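Actin-binding protein (Saccharomyces cerevisiae, PDB 1JO8) binds actin filaments and regulates ARP2/3-mediated actin assembly, with several partner proteins bound through its SH3 domain, the part in this model. Local coordinates at residues Y7-A12 / L17-N22. Sequence-based numbering, arbitrary orientation.
Sequences YDYDAA and LTFVEN
Tyr-9 and Phe-19 are joined across the two arms as an antiparallel hydrogen-bonded pair within the RT loop of this SH3 domain, which runs out from strand 3-5 and back to strand 24-29. Two backbone bonds join them, Tyr-9 N to Phe-19 O and Phe-19 N to Tyr-9 O, each 2.9 Å. On either side of this single bridge a side-chain oxygen accepts a backbone N-H from across the loop. Asp-8 OD1 accepts Glu-21 N at 2.8 Å through its anti lone pair, in a nearly straight bond (167°). CG stands beside the backbone N of Asp-8 (chi1 -65°), which swings OD1 across to Glu-21 N; the side chain runs alongside that of Val-20. At the other end Thr-18 OG1 accepts Ala-11 N at 3.1 Å. A water 2.8 Å from Phe-19 O also lies close to Asp-10 OD1 and bridges the two.

The aromatic side chains meet on the side turned to the domain core, where Phe-19 is buried. Tyr-9 CB sits over one face of the Phe-19 ring, a CH-pi contact 3.8 Å from the centroid. Two polar atoms lie at ring edges: Tyr-7 O at that of Phe-19, and Leu-17 O in the plane of the Tyr-9 ring, 3.2 Å from Tyr-9 CD2. Tyr-9 OH is hydrogen-bonded to Glu-16, and its ring packs edge-to-face with Tyr-53, an aromatic grouping consistent with the SH3 peptide-binding surface. Side-chain acceptors thus extend a single backbone bridge, tying both arms of an otherwise irregular loop together.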
loop_
_atom_site.group_PDB
_atom_site.type_symbol
_atom_site.label_atom_id
_atom_site.label_comp_id
_atom_site.label_asym_id
_atom_site.label_seq_id
_atom_site.Cartn_x
_atom_site.Cartn_y
_atom_site.Cartn_z
ATOM N N TYR A 7 3.815 -0.743 -8.899
ATOM C CA TYR A 7 3.470 -2.006 -9.544
ATOM C C TYR A 7 2.166 -2.464 -8.934
ATOM O O TYR A 7 1.877 -2.130 -7.785
ATOM C CB TYR A 7 4.553 -3.077 -9.301
ATOM C CG TYR A 7 5.928 -2.642 -9.737
ATOM C CD1 TYR A 7 6.216 -2.563 -11.082
ATOM C CD2 TYR A 7 6.904 -2.241 -8.830
ATOM C CE1 TYR A 7 7.453 -2.152 -11.546
ATOM C CE2 TYR A 7 8.157 -1.800 -9.287
ATOM C CZ TYR A 7 8.399 -1.756 -10.653
ATOM O OH TYR A 7 9.633 -1.349 -11.144
ATOM N N ASP A 8 1.410 -3.271 -9.655
ATOM C CA ASP A 8 0.217 -3.896 -9.113
ATOM C C ASP A 8 0.623 -4.835 -7.979
ATOM O O ASP A 8 1.656 -5.511 -8.091
ATOM C CB ASP A 8 -0.500 -4.786 -10.150
ATOM C CG ASP A 8 -1.080 -4.065 -11.333
ATOM O OD1 ASP A 8 -1.027 -2.827 -11.443
ATOM O OD2 ASP A 8 -1.624 -4.754 -12.228
ATOM N N TYR A 9 -0.183 -4.918 -6.928
ATOM C CA TYR A 9 0.044 -5.877 -5.850
ATOM C C TYR A 9 -1.251 -6.604 -5.601
ATOM O O TYR A 9 -2.297 -5.977 -5.387
ATOM C CB TYR A 9 0.525 -5.246 -4.534
ATOM C CG TYR A 9 0.707 -6.316 -3.486
ATOM C CD1 TYR A 9 1.755 -7.211 -3.581
ATOM C CD2 TYR A 9 -0.211 -6.509 -2.469
ATOM C CE1 TYR A 9 1.900 -8.251 -2.705
ATOM C CE2 TYR A 9 -0.061 -7.548 -1.567
ATOM C CZ TYR A 9 0.978 -8.413 -1.696
ATOM O OH TYR A 9 1.149 -9.490 -0.840
ATOM N N ASP A 10 -1.175 -7.921 -5.669
ATOM C CA ASP A 10 -2.323 -8.765 -5.395
ATOM C C ASP A 10 -2.236 -9.354 -4.001
ATOM O O ASP A 10 -1.264 -10.050 -3.682
ATOM C CB ASP A 10 -2.371 -9.923 -6.388
ATOM C CG ASP A 10 -2.738 -9.495 -7.788
ATOM O OD1 ASP A 10 -3.431 -8.487 -7.960
ATOM O OD2 ASP A 10 -2.396 -10.169 -8.783
ATOM N N ALA A 11 -3.229 -9.111 -3.169
ATOM C CA ALA A 11 -3.224 -9.730 -1.858
ATOM C C ALA A 11 -3.199 -11.244 -1.970
ATOM O O ALA A 11 -3.799 -11.828 -2.858
ATOM C CB ALA A 11 -4.460 -9.335 -1.086
ATOM N N ALA A 12 -2.569 -11.871 -0.989
ATOM C CA ALA A 12 -2.582 -13.316 -0.851
ATOM C C ALA A 12 -3.110 -13.710 0.519
ATOM O O ALA A 12 -3.190 -14.891 0.833
ATOM C CB ALA A 12 -1.179 -13.895 -1.052
ATOM N N LEU A 17 -3.550 -5.461 1.430
ATOM C CA LEU A 17 -4.190 -4.653 0.392
ATOM C C LEU A 17 -4.019 -5.310 -0.967
ATOM O O LEU A 17 -3.128 -6.135 -1.184
ATOM C CB LEU A 17 -3.520 -3.286 0.298
ATOM C CG LEU A 17 -3.651 -2.342 1.484
ATOM C CD1 LEU A 17 -2.845 -1.065 1.284
ATOM C CD2 LEU A 17 -5.092 -2.004 1.660
ATOM N N THR A 18 -4.876 -4.908 -1.880
ATOM C CA THR A 18 -4.781 -5.202 -3.301
ATOM C C THR A 18 -4.852 -3.855 -4.011
ATOM O O THR A 18 -5.724 -3.060 -3.705
ATOM C CB THR A 18 -5.949 -6.090 -3.757
ATOM O OG1 THR A 18 -5.803 -7.378 -3.168
ATOM C CG2 THR A 18 -5.972 -6.294 -5.277
ATOM N N PHE A 19 -3.954 -3.578 -4.941
ATOM C CA PHE A 19 -3.963 -2.308 -5.633
ATOM C C PHE A 19 -3.296 -2.447 -6.973
ATOM O O PHE A 19 -2.667 -3.461 -7.234
ATOM C CB PHE A 19 -3.335 -1.201 -4.784
ATOM C CG PHE A 19 -1.942 -1.491 -4.281
ATOM C CD1 PHE A 19 -0.827 -1.392 -5.103
ATOM C CD2 PHE A 19 -1.744 -1.793 -2.948
ATOM C CE1 PHE A 19 0.441 -1.606 -4.604
ATOM C CE2 PHE A 19 -0.474 -2.004 -2.447
ATOM C CZ PHE A 19 0.612 -1.922 -3.279
ATOM N N VAL A 20 -3.423 -1.419 -7.809
ATOM C CA VAL A 20 -2.783 -1.406 -9.116
ATOM C C VAL A 20 -1.839 -0.223 -9.215
ATOM O O VAL A 20 -1.946 0.734 -8.453
ATOM C CB VAL A 20 -3.809 -1.378 -10.275
ATOM C CG1 VAL A 20 -4.576 -2.693 -10.319
ATOM C CG2 VAL A 20 -4.746 -0.200 -10.147
ATOM N N GLU A 21 -0.914 -0.298 -10.161
ATOM C CA GLU A 21 0.023 0.760 -10.444
ATOM C C GLU A 21 -0.737 2.081 -10.504
ATOM O O GLU A 21 -1.809 2.180 -11.111
ATOM C CB GLU A 21 0.704 0.495 -11.801
ATOM C CG GLU A 21 1.902 1.424 -12.048
ATOM C CD GLU A 21 2.528 1.304 -13.427
ATOM O OE1 GLU A 21 2.130 0.393 -14.170
ATOM O OE2 GLU A 21 3.421 2.118 -13.761
ATOM N N ASN A 22 -0.156 3.100 -9.893
ATOM C CA ASN A 22 -0.697 4.447 -9.822
ATOM C C ASN A 22 -1.760 4.698 -8.787
ATOM O O ASN A 22 -2.067 5.844 -8.523
ATOM C CB ASN A 22 -1.086 4.992 -11.173
ATOM C CG ASN A 22 0.113 5.178 -12.052
ATOM O OD1 ASN A 22 1.195 5.566 -11.580
ATOM N ND2 ASN A 22 -0.041 4.846 -13.327
HETATM O O HOH W 1 -3.851 -5.814 -8.319
#